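Local coordinates for protein Alpha/beta hydrolase (Enterobacter asburiae, PDB 6KMO) that probably hydrolyses carboxylic esters, as an esterase or lipase of the alpha/beta hydrolase fold, at residues H106-D114 against K235-T243; P209-Y220 against D277-F286. The protein carries 2 engineered substitutions. All coordinates share one frame; numbering follows the deposited sequence.

Contact 1 (H106-D114 against K235-T243); sequences HGGGWVLGD and KWFWDNYTT
Trp-110 and Tyr-241 form a face-to-face stack. The five-membered ring of Trp-110 and the ring of Tyr-241 have centroids 3.5 Å apart and planes only 3° from parallel. Tyr-241 has chi1 near 180° (-170°), which swings its ring away from its own backbone N and over the indole. The far rim of the same indole meets a second ring. Trp-110 CH2 comes to 3.8 Å from Trp-238 CZ2, edge against face, in a T-shaped pair with planes at 65°. Trp-110, Trp-238 and Tyr-241 form an aromatic cluster, with the indole met on one face and at one edge. No hydrogen bond joins the two segments.

One turn earlier on the helix, Phe-237 packs against the glycines. Gly-109 CA sits over its ring in a CH-pi contact, 3.6 Å from the centroid. Gly-109 has no side chain and a positive phi, and its backbone lies directly against the ring face. Gly-109 O also rests 3.3 Å from Phe-237 CB. Farther along the loop, Val-111 CG2 packs on Asn-240 CB at 3.6 Å. Leu-112 CD1 touches Phe-237 CZ at 4.0 Å. Asn-240 ND2 turns back to its own helix and bonds to Trp-236 O.

His-106 to Gly-109 read HGGG, the sequence that in related esterases carries the oxyanion hole. The contact lays this loop, which runs from strand 99-105 to helix 115-129, against helix 231-241. Helix 181-195 touches Trp-110 through Val-181 and Asn-184, while helix 52-63 packs on Val-111, Leu-112 and Trp-236.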
# COMPACT_ATOMS: atom_id res chain seq x y z
N HIS A 106 14.58 -14.19 5.79
CA HIS A 106 15.02 -13.77 4.48
C HIS A 106 14.46 -14.69 3.39
O HIS A 106 14.10 -15.84 3.62
CB HIS A 106 16.54 -13.70 4.41
CG HIS A 106 17.25 -15.02 4.33
ND1 HIS A 106 17.39 -15.70 3.14
CD2 HIS A 106 17.93 -15.73 5.25
CE1 HIS A 106 18.10 -16.79 3.34
NE2 HIS A 106 18.44 -16.84 4.61
N GLY A 107 14.43 -14.15 2.17
CA GLY A 107 14.06 -14.89 0.99
C GLY A 107 15.26 -15.38 0.21
O GLY A 107 16.41 -15.30 0.63
N GLY A 108 14.96 -15.91 -0.98
CA GLY A 108 15.97 -16.57 -1.78
C GLY A 108 15.65 -17.99 -2.19
O GLY A 108 16.55 -18.74 -2.59
N GLY A 109 14.38 -18.40 -2.11
CA GLY A 109 14.03 -19.72 -2.60
C GLY A 109 14.62 -20.85 -1.79
O GLY A 109 14.77 -21.97 -2.33
N TRP A 110 14.96 -20.60 -0.53
CA TRP A 110 15.60 -21.52 0.41
C TRP A 110 17.07 -21.79 0.06
O TRP A 110 17.90 -21.98 0.95
CB TRP A 110 14.81 -22.82 0.59
CG TRP A 110 13.42 -22.58 1.11
CD1 TRP A 110 13.06 -22.21 2.38
CD2 TRP A 110 12.19 -22.71 0.38
NE1 TRP A 110 11.71 -22.08 2.48
CE2 TRP A 110 11.14 -22.40 1.27
CE3 TRP A 110 11.88 -23.06 -0.94
CZ2 TRP A 110 9.81 -22.44 0.90
CZ3 TRP A 110 10.56 -23.10 -1.31
CH2 TRP A 110 9.54 -22.80 -0.40
N VAL A 111 17.39 -21.76 -1.23
CA VAL A 111 18.77 -21.97 -1.70
C VAL A 111 19.62 -20.72 -1.51
O VAL A 111 20.78 -20.83 -1.08
CB VAL A 111 18.74 -22.42 -3.17
CG1 VAL A 111 20.15 -22.66 -3.67
CG2 VAL A 111 17.90 -23.66 -3.35
N LEU A 112 19.08 -19.55 -1.82
CA LEU A 112 19.84 -18.30 -1.84
C LEU A 112 19.57 -17.48 -0.59
O LEU A 112 18.67 -17.76 0.20
CB LEU A 112 19.45 -17.45 -3.06
CG LEU A 112 19.15 -18.14 -4.38
CD1 LEU A 112 18.73 -17.09 -5.40
CD2 LEU A 112 20.36 -18.92 -4.87
N GLY A 113 20.34 -16.42 -0.44
CA GLY A 113 20.09 -15.43 0.58
C GLY A 113 20.84 -15.69 1.86
O GLY A 113 21.35 -16.77 2.13
N ASP A 114 20.90 -14.63 2.67
CA ASP A 114 21.69 -14.54 3.89
C ASP A 114 21.47 -13.13 4.45
O ASP A 114 20.62 -12.38 3.95
CB ASP A 114 23.17 -14.82 3.62
CG ASP A 114 23.80 -13.87 2.65
OD1 ASP A 114 23.22 -12.80 2.37
OD2 ASP A 114 24.94 -14.16 2.18
N LYS A 235 10.18 -23.68 -9.45
CA LYS A 235 10.15 -25.13 -9.39
C LYS A 235 11.46 -25.68 -8.82
O LYS A 235 11.44 -26.63 -8.02
CB LYS A 235 9.88 -25.71 -10.78
CG LYS A 235 8.46 -25.51 -11.26
CD LYS A 235 8.27 -26.05 -12.68
CE LYS A 235 6.84 -25.91 -13.12
NZ LYS A 235 6.62 -26.44 -14.51
N TRP A 236 12.58 -25.08 -9.21
CA TRP A 236 13.89 -25.50 -8.71
C TRP A 236 14.02 -25.23 -7.22
O TRP A 236 14.55 -26.06 -6.46
CB TRP A 236 14.98 -24.76 -9.50
CG TRP A 236 16.38 -25.17 -9.22
CD1 TRP A 236 16.95 -26.39 -9.47
CD2 TRP A 236 17.42 -24.35 -8.68
NE1 TRP A 236 18.27 -26.38 -9.10
CE2 TRP A 236 18.58 -25.14 -8.61
CE3 TRP A 236 17.48 -23.03 -8.23
CZ2 TRP A 236 19.79 -24.65 -8.14
CZ3 TRP A 236 18.68 -22.55 -7.75
CH2 TRP A 236 19.81 -23.36 -7.71
N PHE A 237 13.59 -24.06 -6.78
CA PHE A 237 13.63 -23.75 -5.35
C PHE A 237 12.82 -24.76 -4.55
O PHE A 237 13.32 -25.33 -3.57
CB PHE A 237 13.10 -22.33 -5.12
CG PHE A 237 13.96 -21.21 -5.67
CD1 PHE A 237 15.35 -21.27 -5.69
CD2 PHE A 237 13.35 -20.04 -6.12
CE1 PHE A 237 16.10 -20.21 -6.17
CE2 PHE A 237 14.10 -18.97 -6.59
CZ PHE A 237 15.48 -19.06 -6.62
N TRP A 238 11.58 -25.00 -4.96
CA TRP A 238 10.75 -25.99 -4.28
C TRP A 238 11.41 -27.37 -4.31
O TRP A 238 11.35 -28.10 -3.31
CB TRP A 238 9.36 -26.02 -4.91
CG TRP A 238 8.39 -25.07 -4.31
CD1 TRP A 238 7.91 -23.92 -4.86
CD2 TRP A 238 7.77 -25.20 -3.03
NE1 TRP A 238 7.03 -23.31 -3.98
CE2 TRP A 238 6.91 -24.09 -2.86
CE3 TRP A 238 7.85 -26.15 -2.00
CZ2 TRP A 238 6.15 -23.90 -1.71
CZ3 TRP A 238 7.09 -25.96 -0.85
CH2 TRP A 238 6.24 -24.84 -0.72
N ASP A 239 12.01 -27.75 -5.44
CA ASP A 239 12.61 -29.08 -5.54
C ASP A 239 13.80 -29.23 -4.59
O ASP A 239 14.02 -30.31 -4.04
CB ASP A 239 13.06 -29.37 -6.97
CG ASP A 239 11.90 -29.66 -7.92
OD1 ASP A 239 10.75 -29.87 -7.48
OD2 ASP A 239 12.15 -29.69 -9.14
N ASN A 240 14.58 -28.17 -4.41
CA ASN A 240 15.69 -28.22 -3.46
C ASN A 240 15.19 -28.24 -2.02
O ASN A 240 15.86 -28.80 -1.14
CB ASN A 240 16.62 -27.03 -3.69
CG ASN A 240 17.61 -27.27 -4.81
OD1 ASN A 240 18.63 -27.93 -4.62
ND2 ASN A 240 17.30 -26.75 -5.99
N TYR A 241 14.04 -27.63 -1.75
CA TYR A 241 13.47 -27.56 -0.41
C TYR A 241 12.85 -28.90 0.01
O TYR A 241 13.17 -29.42 1.08
CB TYR A 241 12.40 -26.48 -0.40
CG TYR A 241 11.86 -26.09 0.94
CD1 TYR A 241 12.69 -25.77 2.01
CD2 TYR A 241 10.48 -25.97 1.13
CE1 TYR A 241 12.17 -25.35 3.22
CE2 TYR A 241 9.95 -25.54 2.34
CZ TYR A 241 10.80 -25.22 3.37
OH TYR A 241 10.31 -24.77 4.58
N THR A 242 11.94 -29.43 -0.79
CA THR A 242 11.39 -30.76 -0.57
C THR A 242 10.63 -31.21 -1.80
O THR A 242 9.78 -30.48 -2.31
CB THR A 242 10.46 -30.81 0.64
OG1 THR A 242 9.86 -32.12 0.64
CG2 THR A 242 9.36 -29.78 0.60
N THR A 243 10.92 -32.43 -2.26
CA THR A 243 10.17 -33.01 -3.36
C THR A 243 9.03 -33.90 -2.88
O THR A 243 8.38 -34.55 -3.70
CB THR A 243 11.10 -33.84 -4.25
OG1 THR A 243 11.78 -34.80 -3.44
CG2 THR A 243 12.10 -32.96 -4.97

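Contact 2 (P209-Y220 against D277-F286); sequences PVTDANFDTASY and DVLRDEGEAF
The side chain of Glu-282 is the main bump, pushed into the hollow of the 209-220 loop. Its CG stands between the backbone N and the carbonyl carbon (chi1 74°), and the chain is extended beyond CG. Glu-282 OE2 takes Thr-211 N at 2.8 Å on its anti lone pair and Asp-212 N from above the carboxylate plane. Glu-282 OE1 lies at the edge of the Tyr-220 ring, 3.2 Å from Tyr-220 CE2. One water bridges OE2 to Asp-212 O. Two others link OE1 to Asn-214 O and to Val-278 O.

Val-278 CB lies over one face of the Tyr-220 ring in a CH-pi contact, and Phe-215 CA lies over the other. Val-210 CG2 presses tightly on Leu-279 CD1, at 3.5 Å. Ser-219 fits into the first turn of the helix: its OG gives its hydrogen to Val-278 O (2.8 Å) and accepts from Asp-281 N (3.0 Å).

Asp-277 holds Leu-279 N with OD1 and His-307 with OD2. Asp-277, His-307 and Ser-180 of the GxSxG pattern are probably the catalytic triad, as in other alpha/beta hydrolases. The 209-220 segment follows strand 203-207 and rests on the start of helix 280-292, just after strand 269-274. Met-234 of helix 231-241 packs on Val-210.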
# COMPACT_ATOMS: atom_id res chain seq x y z
N PRO A 209 5.00 -12.96 -0.76
CA PRO A 209 5.30 -14.30 -0.23
C PRO A 209 5.03 -15.43 -1.21
O PRO A 209 4.18 -15.33 -2.11
CB PRO A 209 4.32 -14.42 0.95
CG PRO A 209 3.12 -13.61 0.49
CD PRO A 209 3.77 -12.40 -0.16
N VAL A 210 5.74 -16.53 -0.97
CA VAL A 210 5.39 -17.85 -1.50
C VAL A 210 4.35 -18.47 -0.57
O VAL A 210 4.56 -18.53 0.64
CB VAL A 210 6.63 -18.75 -1.55
CG1 VAL A 210 6.24 -20.19 -1.89
CG2 VAL A 210 7.69 -18.21 -2.50
N THR A 211 3.22 -18.93 -1.13
CA THR A 211 2.20 -19.56 -0.29
C THR A 211 1.77 -20.95 -0.74
O THR A 211 1.02 -21.60 0.00
CB THR A 211 0.96 -18.67 -0.11
OG1 THR A 211 0.27 -18.64 -1.36
CG2 THR A 211 1.32 -17.27 0.36
N ASP A 212 2.21 -21.44 -1.90
CA ASP A 212 1.72 -22.74 -2.37
C ASP A 212 2.74 -23.37 -3.31
O ASP A 212 3.29 -22.70 -4.19
CB ASP A 212 0.39 -22.57 -3.11
CG ASP A 212 -0.36 -23.86 -3.34
OD1 ASP A 212 -0.02 -24.88 -2.71
OD2 ASP A 212 -1.31 -23.84 -4.19
N ALA A 213 2.94 -24.68 -3.15
CA ALA A 213 3.78 -25.45 -4.07
C ALA A 213 2.95 -25.86 -5.30
O ALA A 213 2.67 -27.04 -5.54
CB ALA A 213 4.38 -26.66 -3.38
N ASN A 214 2.53 -24.86 -6.05
CA ASN A 214 1.80 -25.05 -7.31
C ASN A 214 2.28 -23.95 -8.24
O ASN A 214 2.75 -22.91 -7.80
CB ASN A 214 0.29 -24.98 -7.13
CG ASN A 214 -0.29 -26.31 -6.73
OD1 ASN A 214 -0.07 -27.34 -7.38
ND2 ASN A 214 -1.02 -26.31 -5.63
N PHE A 215 2.17 -24.20 -9.55
CA PHE A 215 2.84 -23.38 -10.55
C PHE A 215 1.91 -22.99 -11.69
O PHE A 215 2.38 -22.69 -12.80
CB PHE A 215 4.08 -24.12 -11.07
CG PHE A 215 4.93 -24.65 -9.96
CD1 PHE A 215 5.72 -23.79 -9.23
CD2 PHE A 215 4.88 -25.98 -9.59
CE1 PHE A 215 6.48 -24.24 -8.18
CE2 PHE A 215 5.63 -26.45 -8.53
CZ PHE A 215 6.43 -25.56 -7.82
N ASP A 216 0.62 -22.92 -11.40
CA ASP A 216 -0.41 -22.82 -12.43
C ASP A 216 -1.40 -21.69 -12.20
O ASP A 216 -2.46 -21.68 -12.85
CB ASP A 216 -1.17 -24.15 -12.52
CG ASP A 216 -1.75 -24.61 -11.17
OD1 ASP A 216 -2.44 -25.66 -11.16
OD2 ASP A 216 -1.52 -23.96 -10.11
N THR A 217 -1.12 -20.75 -11.31
CA THR A 217 -1.98 -19.59 -11.19
C THR A 217 -1.85 -18.71 -12.44
O THR A 217 -0.90 -18.82 -13.22
CB THR A 217 -1.63 -18.77 -9.93
OG1 THR A 217 -0.32 -18.25 -10.07
CG2 THR A 217 -1.73 -19.64 -8.68
N ALA A 218 -2.81 -17.80 -12.61
CA ALA A 218 -2.75 -16.91 -13.76
C ALA A 218 -1.47 -16.08 -13.76
O ALA A 218 -0.84 -15.89 -14.80
CB ALA A 218 -3.99 -16.01 -13.81
N SER A 219 -1.05 -15.60 -12.59
CA SER A 219 0.18 -14.81 -12.56
C SER A 219 1.41 -15.68 -12.85
O SER A 219 2.36 -15.20 -13.47
CB SER A 219 0.32 -14.04 -11.25
OG SER A 219 0.27 -14.90 -10.10
N TYR A 220 1.40 -16.94 -12.43
CA TYR A 220 2.51 -17.82 -12.79
C TYR A 220 2.64 -17.95 -14.29
O TYR A 220 3.75 -17.96 -14.83
CB TYR A 220 2.29 -19.21 -12.17
CG TYR A 220 3.25 -19.56 -11.05
CD1 TYR A 220 4.57 -19.86 -11.29
CD2 TYR A 220 2.81 -19.60 -9.73
CE1 TYR A 220 5.45 -20.19 -10.26
CE2 TYR A 220 3.66 -19.91 -8.69
CZ TYR A 220 4.97 -20.20 -8.96
OH TYR A 220 5.81 -20.54 -7.92
N ASP A 277 4.60 -10.47 -10.81
CA ASP A 277 5.28 -11.51 -10.04
C ASP A 277 4.47 -12.79 -10.19
O ASP A 277 3.25 -12.79 -10.00
CB ASP A 277 5.33 -11.06 -8.57
CG ASP A 277 6.06 -12.01 -7.62
OD1 ASP A 277 6.42 -13.14 -8.01
OD2 ASP A 277 6.30 -11.59 -6.45
N VAL A 278 5.15 -13.89 -10.54
CA VAL A 278 4.48 -15.18 -10.60
C VAL A 278 3.72 -15.49 -9.30
O VAL A 278 2.67 -16.12 -9.34
CB VAL A 278 5.44 -16.33 -10.95
CG1 VAL A 278 5.98 -16.17 -12.37
CG2 VAL A 278 6.58 -16.45 -9.94
N LEU A 279 4.24 -15.05 -8.15
CA LEU A 279 3.67 -15.33 -6.84
C LEU A 279 2.52 -14.40 -6.48
O LEU A 279 1.91 -14.57 -5.43
CB LEU A 279 4.75 -15.20 -5.77
CG LEU A 279 5.99 -16.08 -5.95
CD1 LEU A 279 6.97 -15.74 -4.84
CD2 LEU A 279 5.64 -17.54 -6.00
N ARG A 280 2.21 -13.41 -7.31
CA ARG A 280 1.21 -12.41 -6.92
C ARG A 280 -0.11 -13.06 -6.53
O ARG A 280 -0.67 -12.77 -5.47
CB ARG A 280 0.98 -11.47 -8.10
CG ARG A 280 -0.02 -10.37 -7.83
CD ARG A 280 -0.43 -9.74 -9.13
NE ARG A 280 -1.28 -10.62 -9.91
CZ ARG A 280 -1.55 -10.45 -11.21
NH1 ARG A 280 -1.01 -9.47 -11.90
NH2 ARG A 280 -2.40 -11.28 -11.80
N ASP A 281 -0.63 -13.93 -7.38
CA ASP A 281 -1.99 -14.42 -7.17
C ASP A 281 -2.09 -15.27 -5.91
O ASP A 281 -3.07 -15.16 -5.16
CB ASP A 281 -2.47 -15.18 -8.40
CG ASP A 281 -2.86 -14.28 -9.54
OD1 ASP A 281 -2.88 -13.03 -9.39
OD2 ASP A 281 -3.17 -14.85 -10.60
N GLU A 282 -1.08 -16.12 -5.64
CA GLU A 282 -1.15 -16.95 -4.43
C GLU A 282 -1.03 -16.11 -3.17
O GLU A 282 -1.57 -16.47 -2.12
CB GLU A 282 -0.11 -18.06 -4.48
CG GLU A 282 1.34 -17.63 -4.24
CD GLU A 282 2.31 -18.67 -4.72
OE1 GLU A 282 2.25 -19.00 -5.92
OE2 GLU A 282 3.13 -19.16 -3.90
N GLY A 283 -0.31 -14.99 -3.24
CA GLY A 283 -0.23 -14.11 -2.09
C GLY A 283 -1.56 -13.42 -1.82
O GLY A 283 -2.03 -13.38 -0.68
N GLU A 284 -2.19 -12.89 -2.87
CA GLU A 284 -3.50 -12.26 -2.71
C GLU A 284 -4.56 -13.28 -2.30
O GLU A 284 -5.40 -12.98 -1.44
CB GLU A 284 -3.87 -11.52 -4.00
CG GLU A 284 -2.87 -10.41 -4.30
CD GLU A 284 -3.16 -9.55 -5.50
OE1 GLU A 284 -4.23 -9.68 -6.14
OE2 GLU A 284 -2.28 -8.70 -5.80
N ALA A 285 -4.50 -14.48 -2.86
CA ALA A 285 -5.48 -15.50 -2.48
C ALA A 285 -5.34 -15.88 -1.01
O ALA A 285 -6.34 -16.11 -0.31
CB ALA A 285 -5.32 -16.73 -3.37
N PHE A 286 -4.10 -15.95 -0.51
CA PHE A 286 -3.91 -16.26 0.89
C PHE A 286 -4.53 -15.18 1.77
O PHE A 286 -5.18 -15.48 2.78
CB PHE A 286 -2.42 -16.45 1.20
CG PHE A 286 -2.17 -16.91 2.62
CD1 PHE A 286 -2.64 -18.14 3.06
CD2 PHE A 286 -1.47 -16.12 3.50
CE1 PHE A 286 -2.42 -18.56 4.36
CE2 PHE A 286 -1.25 -16.55 4.80
CZ PHE A 286 -1.74 -17.77 5.22
O HOH W 1 2.99 -13.02 -3.33
O HOH W 2 4.92 -20.87 -5.37
O HOH W 3 0.84 -21.19 -6.64
O HOH W 4 0.86 -17.30 -7.66
O HOH W 5 -4.89 -17.27 -10.52

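From the N terminus, the chain first meets 106-114, after strand 99-105, and then 209-220, after strand 203-207. Next comes 235-243, on helix 231-241, where contact 1 closes its long loop. Last is 277-286, after strand 269-274, where contact 2 closes. The segments alternate, so the two loops cross and neither encloses the other. Contact 1 ties the HGGG loop to helix 231-241. Contact 2 ties the loop beyond strand 203-207 to helix 280-292. Trp-238 joins the two: besides its part in contact 1, Trp-238 CZ2 lies 3.7 Å from Val-210 CG1, and the indole also touches Ala-213 and Phe-215.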